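Local coordinates for protein tapirin (PDB 6N2C) that probably helps cells of an extremely thermophilic bacterium adhere to cellulose, through a beta-helical domain that holds zinc, at residues 186-191 / 533-538; 483-488 / 557-562; 511-516 / 551-556; 529-534 / 546-551. All coordinates share one frame; numbering follows the deposited sequence. Where two conformers were deposited one is given.

Contact 1: 186-191 / 533-538; sequences YGLFSS and GVLIAN
Strand 188-190 runs parallel to strand 534-537, their axes 4.7 Å apart and 7° from parallel, with Leu188 opposite Leu535, Phe189 opposite Ile536 and Ser190 opposite Ala537. Phe189 sits at the middle of the hydrogen bonding: its N donates to Leu535 O and its O accepts from Ala537 N. Gly187 O takes Leu535 N at 3.0 Å on one side of it, and Ser191 N gives to Ala537 O on the other. At the corner where both chains turn, a water donates to Gly187 O and, at 2.8 Å, to Gly533 O, so one water links the two carbonyls.

The Leu188 and Leu535 side chains lie side by side and point the same way, CD2 of Leu188 resting 4.0 Å from CB of Leu535. Phe196 and Ile522 adjoin this leucine face. On the other face the Phe189 ring slants across Ile536, with CD1 3.9 Å from Ile536 CG2. CG of Phe189 stands anti to the backbone N (chi1 178°), and the ring edge at CD1 comes 3.7 Å from Ala537 O, close to the ring plane. Ile466 packs on both Phe189 and Ile536, and Tyr208 stacks on the phenyl ring. Ser190 OG is buried but finds Gly539 O, among other backbone partners.

Two strands more than 300 residues apart in sequence are thus joined by main-chain bonds, with mostly buried, largely apolar side chains on the two faces; the fit of those side chains probably helps set the register.

Contact 2: 483-488 / 557-562; sequences YYSLVS and QPLIDY
Helix 557-565 packs on the outside of the beta-helix against its edge strand 483-488, Leu559 reaching in between Ser485 and Val487. The first turns of the helix run nearly along the strand, 12° from parallel with axes 10.2 Å apart, and side chains alone bridge the distance. Leu559 is the wedge. Its CG, anti to the backbone N (chi1 175°), is aimed at the strand. The two methyls divide the work: CD1 meets CG2 of Val487 at 3.8 Å, the two side chains sliding past each other in opposite directions, while CD2 lies against Ser485. The serine was modelled in two conformers, so the exact place of its OG is doubtful; in the one described here OG bonds to Ile478 O.

On either side of the leucine the contact is lighter. Val487 CG2 also comes 4.2 Å from CE2 of Tyr562, whose hydroxyl is held by Glu473. At the start of the helix, Tyr483 OH lies 3.8 Å from CG of Pro558. One turn of the helix is braced on its outer side by Gln557, whose NE2 gives a 2.7 Å bond to Asp561 OD1, from above the carboxylate plane.

An alanine at Leu559 would probably open a gap between helix and strand, leaving Val487 CG2 without its nearest neighbour here and Phe515 short of a covering group.

Helix 494-500 meets Leu486 on the strand's opposite face, so the outermost strand is lined on both sides by helices, as suits the terminal coil of a parallel beta-helix.

Contact 3: 511-516 / 551-556; sequences NVQIFV and EYVRMP. With ZN (zinc ion), chain C.
Phe515 reaches out from its strand to meet Pro556 tip to tip, and a CH-pi contact leads the account. CD of Pro556 stands over the ring centre, 3.5 Å from the centroid of Phe515 and 11° off the ring normal. A chi1 of -59° sets CG of Phe515 anti to the carbonyl carbon and carries it off the strand toward segment 551-556.

Apolar contacts make a second group. Phe515 CD1 touches CG of Met555 at 3.7 Å, the thioether running on away from the strand toward Ile560 and Leu563. CZ of Phe515 lies 4.1 Å from Val553 CG1. The same methyl is set against the amide of Gln513, whose side chain crosses it at about a right angle with NE2 3.7 Å from Val553 CG1 and OE1 equally near.

A third group is polar-to-aromatic. Val553 O meets the rim of the ring close to its plane, 3.3 Å from Phe515 CE1, where the slightly positive ring hydrogens probably suit a carbonyl. Arg554 O lies 3.6 Å from that same carbon, at an oblique approach. At the far end of segment 551-556, Glu551 leaves this packing altogether and binds the zinc ion.

An alanine at Phe515 would probably strip Pro556 CD of its aromatic bed and let the turn before helix 557-565 move more freely.

Pro556 occupies the N-cap position of that helix, and Leu559 also leans on Phe515. The contact between the two segments is thus van der Waals and CH-pi in kind, and the ring probably helps to set the path from the zinc-bearing strand into the helix.

Contact 4: 529-534 / 546-551; sequences NHLDGV and GNLNIE. With ZN (zinc ion), chain C.
His530, Asp532 and Glu551 converge on one zinc ion from two adjacent parallel strands, while the other face of the same strand pair is packed with Leu531, Leu548 and Ile550. The strands, 530-532 and 548-551, lie 7° from parallel. Leu531 is gripped at both main-chain ends, its N donating to Asn549 O and its O receiving Glu551 N at 2.8 Å.

The buried side is close-fitting. Leu548 CD1 presses to 3.3 Å from the carbonyl carbon of Asn529 and also faces the Leu531 side chain, deposited in two conformers. Phe543 lies on Leu548 and Ile550.

The zinc face is more open. NE2 of His530 binds at 1.9 Å and OD1 of Asp532 at 2.0 Å from the metal, and OE1 of Glu551 completes the three protein ligands. The glutamate chain bends at chi2 (80°), which turns its CD back toward the ion. OE1 of Glu551 is 2.9 Å from His530 NE2 because both coordinate zinc, not through a hydrogen bond. The Asp532 and Glu551 carboxylates are turned 74° apart.

The Asn529 end is the watery one. Asn529 O takes Asn549 N and also a water, which in turn accepts from Asn549 ND2 at 2.7 Å; a second water sits nearby. At the opposite end Gly533, with a backbone conformation that calls for glycine, turns the corner.

A histidine and an aspartate two residues apart on one strand, joined by a glutamate from its neighbour, make a zinc site on the outer face of a parallel beta-helix.

All four contacts gather at one end of the beta-helix. Contact 3 is central, its middle about 10 Å from those of contacts 2 and 4 and about 11 Å from contact 1, whereas contacts 2 and 4 lie about 19 Å apart. Strands 186-190, 534-537, 513-518 and 483-488 stand side by side in that order, so the chain, having wound away to strand 434-436, comes back and stacks its last coils onto its first. Contact 4 passes into contact 1 through the shared Gly533 and Val534, and meets contact 3 at Glu551. Strand 548-552 then leads to the helix of contact 2, tying the zinc site to the end of the fold.

Contact 1: 186-191 / 533-538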
loop_
_atom_site.group_PDB
_atom_site.type_symbol
_atom_site.label_atom_id
_atom_site.label_comp_id
_atom_site.label_asym_id
_atom_site.label_seq_id
_atom_site.Cartn_x
_atom_site.Cartn_y
_atom_site.Cartn_z
ATOM N N TYR A 186 18.216 -4.403 -3.339
ATOM C CA TYR A 186 17.627 -3.178 -2.757
ATOM C C TYR A 186 18.342 -1.942 -3.172
ATOM O O TYR A 186 19.572 -1.821 -3.014
ATOM C CB TYR A 186 17.524 -3.269 -1.205
ATOM C CG TYR A 186 16.412 -4.166 -0.684
ATOM C CD1 TYR A 186 16.478 -5.536 -0.826
ATOM C CD2 TYR A 186 15.374 -3.642 0.005
ATOM C CE1 TYR A 186 15.482 -6.371 -0.354
ATOM C CE2 TYR A 186 14.407 -4.456 0.565
ATOM C CZ TYR A 186 14.458 -5.819 0.369
ATOM O OH TYR A 186 13.476 -6.628 0.898
ATOM N N GLY A 187 17.606 -0.947 -3.653
ATOM C CA GLY A 187 18.189 0.283 -4.043
ATOM C C GLY A 187 18.296 1.305 -2.921
ATOM O O GLY A 187 19.208 2.146 -2.903
ATOM N N LEU A 188 17.338 1.241 -2.000
ATOM C CA LEU A 188 17.285 2.168 -0.813
ATOM C C LEU A 188 16.887 1.315 0.386
ATOM O O LEU A 188 15.912 0.522 0.363
ATOM C CB LEU A 188 16.283 3.367 -1.029
ATOM C CG LEU A 188 16.522 4.166 -2.283
ATOM C CD1 LEU A 188 15.360 5.109 -2.472
ATOM C CD2 LEU A 188 17.807 4.918 -2.269
ATOM N N PHE A 189 17.665 1.472 1.478
ATOM C CA PHE A 189 17.346 0.769 2.743
ATOM C C PHE A 189 17.648 1.694 3.881
ATOM O O PHE A 189 18.721 2.319 3.890
ATOM C CB PHE A 189 18.240 -0.410 2.856
ATOM C CG PHE A 189 18.074 -1.174 4.095
ATOM C CD1 PHE A 189 18.677 -0.712 5.283
ATOM C CD2 PHE A 189 17.450 -2.392 4.118
ATOM C CE1 PHE A 189 18.598 -1.489 6.472
ATOM C CE2 PHE A 189 17.338 -3.147 5.321
ATOM C CZ PHE A 189 17.850 -2.667 6.496
ATOM N N SER A 190 16.713 1.784 4.840
ATOM C CA SER A 190 17.056 2.487 6.078
ATOM C C SER A 190 16.508 1.728 7.262
ATOM O O SER A 190 15.356 1.305 7.196
ATOM C CB SER A 190 16.488 3.911 6.076
ATOM O OG SER A 190 16.750 4.547 7.356
ATOM N N SER A 191 17.304 1.607 8.342
ATOM C CA SER A 191 16.778 1.136 9.586
ATOM C C SER A 191 16.079 2.192 10.385
ATOM O O SER A 191 15.659 1.870 11.508
ATOM C CB SER A 191 17.811 0.487 10.437
ATOM O OG SER A 191 18.463 -0.538 9.787
ATOM N N GLY A 533 22.875 3.756 -8.301
ATOM C CA GLY A 533 23.537 2.946 -7.328
ATOM C C GLY A 533 22.621 2.524 -6.226
ATOM O O GLY A 533 21.476 2.084 -6.498
ATOM N N VAL A 534 23.178 2.477 -4.992
ATOM C CA VAL A 534 22.450 1.895 -3.867
ATOM C C VAL A 534 22.819 2.799 -2.655
ATOM O O VAL A 534 23.989 3.197 -2.475
ATOM C CB VAL A 534 22.873 0.409 -3.623
ATOM C CG1 VAL A 534 22.516 -0.120 -2.337
ATOM C CG2 VAL A 534 22.542 -0.522 -4.767
ATOM N N LEU A 535 21.837 3.052 -1.786
ATOM C CA LEU A 535 22.048 3.765 -0.514
ATOM C C LEU A 535 21.415 2.957 0.603
ATOM O O LEU A 535 20.182 2.717 0.571
ATOM C CB LEU A 535 21.454 5.161 -0.563
ATOM C CG LEU A 535 21.924 6.116 -1.640
ATOM C CD1 LEU A 535 21.043 7.393 -1.657
ATOM C CD2 LEU A 535 23.393 6.443 -1.605
ATOM N N ILE A 536 22.271 2.509 1.556
ATOM C CA ILE A 536 21.903 1.529 2.627
ATOM C C ILE A 536 22.429 2.154 3.887
ATOM O O ILE A 536 23.660 2.341 4.030
ATOM C CB ILE A 536 22.481 0.148 2.386
ATOM C CG1 ILE A 536 21.830 -0.421 1.097
ATOM C CG2 ILE A 536 22.218 -0.746 3.587
ATOM C CD1 ILE A 536 22.381 -1.736 0.657
ATOM N N ALA A 537 21.493 2.440 4.788
ATOM C CA ALA A 537 21.843 3.168 6.044
ATOM C C ALA A 537 21.156 2.617 7.241
ATOM O O ALA A 537 19.995 2.172 7.230
ATOM C CB ALA A 537 21.581 4.655 5.888
ATOM N N ASN A 538 21.923 2.567 8.355
ATOM C CA ASN A 538 21.270 2.173 9.633
ATOM C C ASN A 538 20.528 3.360 10.205
ATOM O O ASN A 538 19.509 3.161 10.879
ATOM C CB ASN A 538 22.340 1.744 10.602
ATOM C CG ASN A 538 21.870 0.695 11.566
ATOM O OD1 ASN A 538 21.185 -0.285 11.207
ATOM N ND2 ASN A 538 22.399 0.797 12.782
HETATM O O HOH W 1 19.296 3.548 -5.522
#

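Contact 2: 483-488 / 557-562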
loop_
_atom_site.group_PDB
_atom_site.type_symbol
_atom_site.label_atom_id
_atom_site.label_comp_id
_atom_site.label_asym_id
_atom_site.label_seq_id
_atom_site.Cartn_x
_atom_site.Cartn_y
_atom_site.Cartn_z
ATOM N N TYR A 483 32.533 3.881 -10.919
ATOM C CA TYR A 483 31.931 3.848 -9.597
ATOM C C TYR A 483 32.822 4.111 -8.430
ATOM O O TYR A 483 34.066 3.939 -8.495
ATOM C CB TYR A 483 31.221 2.558 -9.337
ATOM C CG TYR A 483 32.137 1.329 -9.216
ATOM C CD1 TYR A 483 32.555 0.861 -7.954
ATOM C CD2 TYR A 483 32.459 0.535 -10.332
ATOM C CE1 TYR A 483 33.343 -0.304 -7.818
ATOM C CE2 TYR A 483 33.190 -0.664 -10.174
ATOM C CZ TYR A 483 33.680 -1.048 -8.943
ATOM O OH TYR A 483 34.364 -2.280 -8.804
ATOM N N TYR A 484 32.188 4.591 -7.339
ATOM C CA TYR A 484 32.791 4.685 -6.054
ATOM C C TYR A 484 31.915 4.019 -5.032
ATOM O O TYR A 484 30.709 4.008 -5.182
ATOM C CB TYR A 484 33.022 6.127 -5.632
ATOM C CG TYR A 484 34.060 6.853 -6.447
ATOM C CD1 TYR A 484 33.694 7.546 -7.599
ATOM C CD2 TYR A 484 35.381 6.866 -6.051
ATOM C CE1 TYR A 484 34.634 8.222 -8.339
ATOM C CE2 TYR A 484 36.352 7.526 -6.807
ATOM C CZ TYR A 484 35.963 8.220 -7.940
ATOM O OH TYR A 484 36.897 8.880 -8.686
ATOM N N SER A 485 32.547 3.370 -4.065
ATOM C CA SER A 485 31.840 2.682 -2.946
ATOM C C SER A 485 32.348 3.229 -1.634
ATOM O O SER A 485 33.455 3.771 -1.558
ATOM C CB SER A 485 32.018 1.166 -2.963
ATOM O OG SER A 485 31.682 0.540 -4.204
ATOM N N LEU A 486 31.509 3.087 -0.593
ATOM C CA LEU A 486 31.868 3.380 0.769
ATOM C C LEU A 486 31.098 2.450 1.678
ATOM O O LEU A 486 29.852 2.378 1.617
ATOM C CB LEU A 486 31.578 4.870 1.077
ATOM C CG LEU A 486 31.645 5.300 2.543
ATOM C CD1 LEU A 486 33.083 5.151 3.025
ATOM C CD2 LEU A 486 31.002 6.653 2.832
ATOM N N VAL A 487 31.864 1.751 2.571
ATOM C CA VAL A 487 31.343 0.974 3.669
ATOM C C VAL A 487 31.862 1.729 4.896
ATOM O O VAL A 487 33.075 1.816 5.038
ATOM C CB VAL A 487 31.752 -0.510 3.714
ATOM C CG1 VAL A 487 30.924 -1.280 4.757
ATOM C CG2 VAL A 487 31.505 -1.207 2.337
ATOM N N SER A 488 30.907 2.299 5.686
ATOM C CA SER A 488 31.258 3.249 6.721
ATOM C C SER A 488 30.735 2.859 8.073
ATOM O O SER A 488 29.576 2.489 8.189
ATOM C CB SER A 488 30.752 4.610 6.355
ATOM O OG SER A 488 31.185 5.601 7.339
ATOM N N GLN A 557 30.364 -6.471 -8.063
ATOM C CA GLN A 557 30.610 -7.762 -7.450
ATOM C C GLN A 557 31.676 -7.712 -6.366
ATOM O O GLN A 557 31.498 -8.420 -5.395
ATOM C CB GLN A 557 30.900 -8.837 -8.525
ATOM C CG GLN A 557 30.898 -10.254 -7.940
ATOM C CD GLN A 557 29.543 -10.634 -7.384
ATOM O OE1 GLN A 557 28.539 -10.533 -8.051
ATOM N NE2 GLN A 557 29.539 -11.141 -6.197
ATOM N N PRO A 558 32.746 -6.939 -6.514
ATOM C CA PRO A 558 33.782 -6.918 -5.462
ATOM C C PRO A 558 33.226 -6.304 -4.156
ATOM O O PRO A 558 33.610 -6.719 -3.042
ATOM C CB PRO A 558 34.858 -6.018 -5.993
ATOM C CG PRO A 558 34.542 -5.817 -7.445
ATOM C CD PRO A 558 33.201 -6.260 -7.755
ATOM N N LEU A 559 32.233 -5.444 -4.318
ATOM C CA LEU A 559 31.587 -4.857 -3.090
ATOM C C LEU A 559 30.686 -5.899 -2.474
ATOM O O LEU A 559 30.702 -6.048 -1.256
ATOM C CB LEU A 559 30.891 -3.523 -3.421
ATOM C CG LEU A 559 30.077 -2.832 -2.293
ATOM C CD1 LEU A 559 31.126 -2.410 -1.246
ATOM C CD2 LEU A 559 29.371 -1.635 -2.889
ATOM N N ILE A 560 29.870 -6.642 -3.233
ATOM C CA ILE A 560 29.041 -7.667 -2.728
ATOM C C ILE A 560 29.909 -8.746 -2.018
ATOM O O ILE A 560 29.648 -9.199 -0.890
ATOM C CB ILE A 560 28.239 -8.329 -3.825
ATOM C CG1 ILE A 560 27.202 -7.344 -4.428
ATOM C CG2 ILE A 560 27.565 -9.613 -3.384
ATOM C CD1 ILE A 560 26.516 -7.832 -5.615
ATOM N N ASP A 561 30.994 -9.136 -2.689
ATOM C CA ASP A 561 31.876 -10.151 -2.110
ATOM C C ASP A 561 32.429 -9.673 -0.738
ATOM O O ASP A 561 32.485 -10.465 0.205
ATOM C CB ASP A 561 33.080 -10.416 -3.010
ATOM C CG ASP A 561 32.680 -11.111 -4.325
ATOM O OD1 ASP A 561 31.560 -11.601 -4.516
ATOM O OD2 ASP A 561 33.586 -11.120 -5.107
ATOM N N TYR A 562 32.821 -8.422 -0.648
ATOM C CA TYR A 562 33.270 -7.856 0.615
ATOM C C TYR A 562 32.192 -7.894 1.683
ATOM O O TYR A 562 32.407 -8.419 2.844
ATOM C CB TYR A 562 33.764 -6.439 0.480
ATOM C CG TYR A 562 34.216 -5.792 1.747
ATOM C CD1 TYR A 562 35.478 -6.070 2.300
ATOM C CD2 TYR A 562 33.351 -5.004 2.511
ATOM C CE1 TYR A 562 35.869 -5.485 3.490
ATOM C CE2 TYR A 562 33.700 -4.479 3.738
ATOM C CZ TYR A 562 34.978 -4.664 4.200
ATOM O OH TYR A 562 35.338 -4.156 5.381
#

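Contact 3: 511-516 / 551-556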
loop_
_atom_site.group_PDB
_atom_site.type_symbol
_atom_site.label_atom_id
_atom_site.label_comp_id
_atom_site.label_asym_id
_atom_site.label_seq_id
_atom_site.Cartn_x
_atom_site.Cartn_y
_atom_site.Cartn_z
ATOM N N ASN A 511 28.614 11.188 -15.024
ATOM C CA ASN A 511 28.106 10.589 -13.785
ATOM C C ASN A 511 28.714 9.171 -13.522
ATOM O O ASN A 511 28.746 8.308 -14.397
ATOM C CB ASN A 511 26.569 10.473 -13.838
ATOM C CG ASN A 511 25.940 10.187 -12.484
ATOM O OD1 ASN A 511 25.700 11.112 -11.727
ATOM N ND2 ASN A 511 25.532 8.978 -12.253
ATOM N N VAL A 512 29.202 8.977 -12.300
ATOM C CA VAL A 512 29.628 7.695 -11.835
ATOM C C VAL A 512 28.655 7.161 -10.814
ATOM O O VAL A 512 27.995 7.915 -10.077
ATOM C CB VAL A 512 31.024 7.743 -11.224
ATOM C CG1 VAL A 512 32.002 8.311 -12.270
ATOM C CG2 VAL A 512 31.112 8.559 -9.951
ATOM N N GLN A 513 28.652 5.870 -10.718
ATOM C CA GLN A 513 27.789 5.207 -9.781
ATOM C C GLN A 513 28.294 5.356 -8.394
ATOM O O GLN A 513 29.473 5.427 -8.162
ATOM C CB GLN A 513 27.578 3.760 -10.152
ATOM C CG GLN A 513 27.115 3.449 -11.606
ATOM C CD GLN A 513 27.222 2.033 -12.072
ATOM O OE1 GLN A 513 27.838 1.190 -11.384
ATOM N NE2 GLN A 513 26.703 1.737 -13.287
ATOM N N ILE A 514 27.340 5.330 -7.440
ATOM C CA ILE A 514 27.642 5.583 -6.040
ATOM C C ILE A 514 27.005 4.485 -5.219
ATOM O O ILE A 514 25.808 4.282 -5.312
ATOM C CB ILE A 514 27.134 6.967 -5.594
ATOM C CG1 ILE A 514 27.810 8.135 -6.341
ATOM C CG2 ILE A 514 27.289 7.154 -4.100
ATOM C CD1 ILE A 514 29.230 8.256 -6.006
ATOM N N PHE A 515 27.805 3.825 -4.377
ATOM C CA PHE A 515 27.288 2.766 -3.511
ATOM C C PHE A 515 27.710 3.072 -2.073
ATOM O O PHE A 515 28.913 3.078 -1.766
ATOM C CB PHE A 515 27.842 1.400 -3.978
ATOM C CG PHE A 515 27.480 1.091 -5.359
ATOM C CD1 PHE A 515 26.272 0.528 -5.696
ATOM C CD2 PHE A 515 28.365 1.453 -6.412
ATOM C CE1 PHE A 515 25.929 0.259 -7.014
ATOM C CE2 PHE A 515 27.998 1.221 -7.694
ATOM C CZ PHE A 515 26.840 0.604 -8.003
ATOM N N VAL A 516 26.722 3.309 -1.217
ATOM C CA VAL A 516 26.938 3.646 0.199
ATOM C C VAL A 516 26.268 2.665 1.114
ATOM O O VAL A 516 25.064 2.408 0.999
ATOM C CB VAL A 516 26.510 5.090 0.493
ATOM C CG1 VAL A 516 26.823 5.419 1.939
ATOM C CG2 VAL A 516 27.205 6.060 -0.383
ATOM N N GLU A 551 18.289 5.960 -9.618
ATOM C CA GLU A 551 18.051 4.677 -10.251
ATOM C C GLU A 551 18.961 3.588 -9.590
ATOM O O GLU A 551 20.133 3.815 -9.412
ATOM C CB GLU A 551 18.442 4.729 -11.723
ATOM C CG GLU A 551 17.498 5.520 -12.692
ATOM C CD GLU A 551 17.705 7.034 -12.652
ATOM O OE1 GLU A 551 18.855 7.480 -12.829
ATOM O OE2 GLU A 551 16.735 7.816 -12.405
ATOM N N TYR A 552 18.333 2.502 -9.254
ATOM C CA TYR A 552 19.043 1.338 -8.720
ATOM C C TYR A 552 20.004 0.800 -9.812
ATOM O O TYR A 552 19.572 0.527 -10.992
ATOM C CB TYR A 552 18.056 0.254 -8.385
ATOM C CG TYR A 552 18.627 -1.151 -8.135
ATOM C CD1 TYR A 552 19.329 -1.422 -6.986
ATOM C CD2 TYR A 552 18.567 -2.166 -9.114
ATOM C CE1 TYR A 552 19.835 -2.683 -6.765
ATOM C CE2 TYR A 552 19.105 -3.425 -8.879
ATOM C CZ TYR A 552 19.653 -3.698 -7.654
ATOM O OH TYR A 552 20.237 -4.931 -7.421
ATOM N N VAL A 553 21.201 0.502 -9.375
ATOM C CA VAL A 553 22.099 -0.334 -10.107
ATOM C C VAL A 553 22.651 -1.358 -9.089
ATOM O O VAL A 553 23.063 -0.963 -8.005
ATOM C CB VAL A 553 23.275 0.484 -10.671
ATOM C CG1 VAL A 553 24.459 -0.387 -11.232
ATOM C CG2 VAL A 553 22.788 1.475 -11.701
ATOM N N ARG A 554 22.677 -2.633 -9.470
ATOM C CA ARG A 554 23.339 -3.660 -8.627
ATOM C C ARG A 554 24.735 -3.260 -8.163
ATOM O O ARG A 554 25.576 -2.753 -8.945
ATOM C CB ARG A 554 23.298 -5.001 -9.357
ATOM C CG ARG A 554 23.746 -6.200 -8.553
ATOM C CD ARG A 554 23.470 -7.494 -9.360
ATOM N NE ARG A 554 23.716 -8.680 -8.546
ATOM C CZ ARG A 554 24.870 -9.345 -8.423
ATOM N NH1 ARG A 554 26.011 -9.034 -9.088
ATOM N NH2 ARG A 554 24.871 -10.382 -7.597
ATOM N N MET A 555 25.025 -3.500 -6.883
ATOM C CA MET A 555 26.344 -3.259 -6.392
ATOM C C MET A 555 27.414 -4.020 -7.216
ATOM O O MET A 555 27.154 -5.198 -7.590
ATOM C CB MET A 555 26.463 -3.704 -4.889
ATOM C CG MET A 555 25.771 -2.712 -3.917
ATOM S SD MET A 555 26.037 -3.241 -2.174
ATOM C CE MET A 555 24.948 -4.529 -2.002
ATOM N N PRO A 556 28.599 -3.433 -7.314
ATOM C CA PRO A 556 29.641 -4.141 -8.077
ATOM C C PRO A 556 29.992 -5.460 -7.293
ATOM O O PRO A 556 29.974 -5.511 -6.036
ATOM C CB PRO A 556 30.792 -3.180 -8.061
ATOM C CG PRO A 556 30.158 -1.817 -7.846
ATOM C CD PRO A 556 29.017 -2.074 -6.959
HETATM ZN ZN ZN C . 20.575 7.070 -13.709
#

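Contact 4: 529-534 / 546-551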
loop_
_atom_site.group_PDB
_atom_site.type_symbol
_atom_site.label_atom_id
_atom_site.label_comp_id
_atom_site.label_asym_id
_atom_site.label_seq_id
_atom_site.Cartn_x
_atom_site.Cartn_y
_atom_site.Cartn_z
ATOM N N ASN A 529 21.607 15.726 -8.539
ATOM C CA ASN A 529 20.456 15.576 -9.367
ATOM C C ASN A 529 20.313 14.230 -10.076
ATOM O O ASN A 529 19.275 13.958 -10.658
ATOM C CB ASN A 529 20.404 16.700 -10.367
ATOM C CG ASN A 529 21.538 16.641 -11.386
ATOM O OD1 ASN A 529 22.276 15.670 -11.502
ATOM N ND2 ASN A 529 21.696 17.719 -12.101
ATOM N N HIS A 530 21.356 13.384 -10.047
ATOM C CA HIS A 530 21.259 12.094 -10.692
ATOM C C HIS A 530 22.153 11.138 -9.921
ATOM O O HIS A 530 23.362 11.330 -9.853
ATOM C CB HIS A 530 21.743 12.193 -12.156
ATOM C CG HIS A 530 21.687 10.885 -12.922
ATOM N ND1 HIS A 530 22.498 10.623 -14.010
ATOM C CD2 HIS A 530 20.941 9.778 -12.744
ATOM C CE1 HIS A 530 22.251 9.390 -14.438
ATOM N NE2 HIS A 530 21.292 8.858 -13.688
ATOM N N LEU A 531 21.549 10.104 -9.370
ATOM C CA LEU A 531 22.291 9.072 -8.646
ATOM C C LEU A 531 21.906 7.681 -9.115
ATOM O O LEU A 531 20.728 7.265 -8.987
ATOM C CB LEU A 531 22.037 9.189 -7.130
ATOM C CG LEU A 531 22.746 10.296 -6.382
ATOM C CD1 LEU A 531 22.070 10.556 -5.027
ATOM C CD2 LEU A 531 24.208 9.896 -6.163
ATOM N N ASP A 532 22.918 6.907 -9.554
ATOM C CA ASP A 532 22.742 5.514 -9.931
ATOM C C ASP A 532 23.527 4.714 -8.924
ATOM O O ASP A 532 24.720 4.983 -8.727
ATOM C CB ASP A 532 23.393 5.247 -11.292
ATOM C CG ASP A 532 22.601 5.815 -12.453
ATOM O OD1 ASP A 532 21.392 5.972 -12.270
ATOM O OD2 ASP A 532 23.166 5.986 -13.484
ATOM N N GLY A 533 22.875 3.756 -8.301
ATOM C CA GLY A 533 23.537 2.946 -7.328
ATOM C C GLY A 533 22.621 2.524 -6.226
ATOM O O GLY A 533 21.476 2.084 -6.498
ATOM N N VAL A 534 23.178 2.477 -4.992
ATOM C CA VAL A 534 22.450 1.895 -3.867
ATOM C C VAL A 534 22.819 2.799 -2.655
ATOM O O VAL A 534 23.989 3.197 -2.475
ATOM C CB VAL A 534 22.873 0.409 -3.623
ATOM C CG1 VAL A 534 22.516 -0.120 -2.337
ATOM C CG2 VAL A 534 22.542 -0.522 -4.767
ATOM N N GLY A 546 15.691 18.451 -3.613
ATOM C CA GLY A 546 14.815 17.762 -4.569
ATOM C C GLY A 546 15.375 17.752 -5.974
ATOM O O GLY A 546 16.561 17.992 -6.159
ATOM N N ASN A 547 14.495 17.576 -6.953
ATOM C CA ASN A 547 14.846 17.602 -8.395
ATOM C C ASN A 547 15.983 16.585 -8.722
ATOM O O ASN A 547 17.047 16.920 -9.256
ATOM C CB ASN A 547 15.215 18.998 -8.807
ATOM C CG ASN A 547 14.079 20.006 -8.501
ATOM O OD1 ASN A 547 14.255 20.951 -7.728
ATOM N ND2 ASN A 547 12.920 19.753 -9.036
ATOM N N LEU A 548 15.728 15.369 -8.313
ATOM C CA LEU A 548 16.771 14.314 -8.320
ATOM C C LEU A 548 16.148 13.056 -8.895
ATOM O O LEU A 548 15.017 12.640 -8.503
ATOM C CB LEU A 548 17.261 14.144 -6.878
ATOM C CG LEU A 548 17.967 12.791 -6.549
ATOM C CD1 LEU A 548 19.302 12.780 -7.252
ATOM C CD2 LEU A 548 18.246 12.721 -5.064
ATOM N N ASN A 549 16.877 12.380 -9.833
ATOM C CA ASN A 549 16.474 11.093 -10.356
ATOM C C ASN A 549 17.471 10.060 -9.700
ATOM O O ASN A 549 18.680 10.245 -9.781
ATOM C CB ASN A 549 16.697 11.025 -11.838
ATOM C CG ASN A 549 15.761 11.887 -12.599
ATOM O OD1 ASN A 549 14.518 11.744 -12.483
ATOM N ND2 ASN A 549 16.331 12.824 -13.399
ATOM N N ILE A 550 16.880 9.015 -9.102
ATOM C CA ILE A 550 17.564 7.915 -8.407
ATOM C C ILE A 550 17.251 6.695 -9.203
ATOM O O ILE A 550 16.087 6.352 -9.449
ATOM C CB ILE A 550 17.109 7.747 -6.915
ATOM C CG1 ILE A 550 17.433 9.026 -6.150
ATOM C CG2 ILE A 550 17.854 6.563 -6.244
ATOM C CD1 ILE A 550 16.759 9.162 -4.850
ATOM N N GLU A 551 18.289 5.960 -9.618
ATOM C CA GLU A 551 18.051 4.677 -10.251
ATOM C C GLU A 551 18.961 3.588 -9.590
ATOM O O GLU A 551 20.133 3.815 -9.412
ATOM C CB GLU A 551 18.442 4.729 -11.723
ATOM C CG GLU A 551 17.498 5.520 -12.692
ATOM C CD GLU A 551 17.705 7.034 -12.652
ATOM O OE1 GLU A 551 18.855 7.480 -12.829
ATOM O OE2 GLU A 551 16.735 7.816 -12.405
HETATM ZN ZN ZN C . 20.575 7.070 -13.709
HETATM O O HOH W 2 18.803 13.979 -13.474
HETATM O O HOH W 3 16.796 15.293 -12.127
#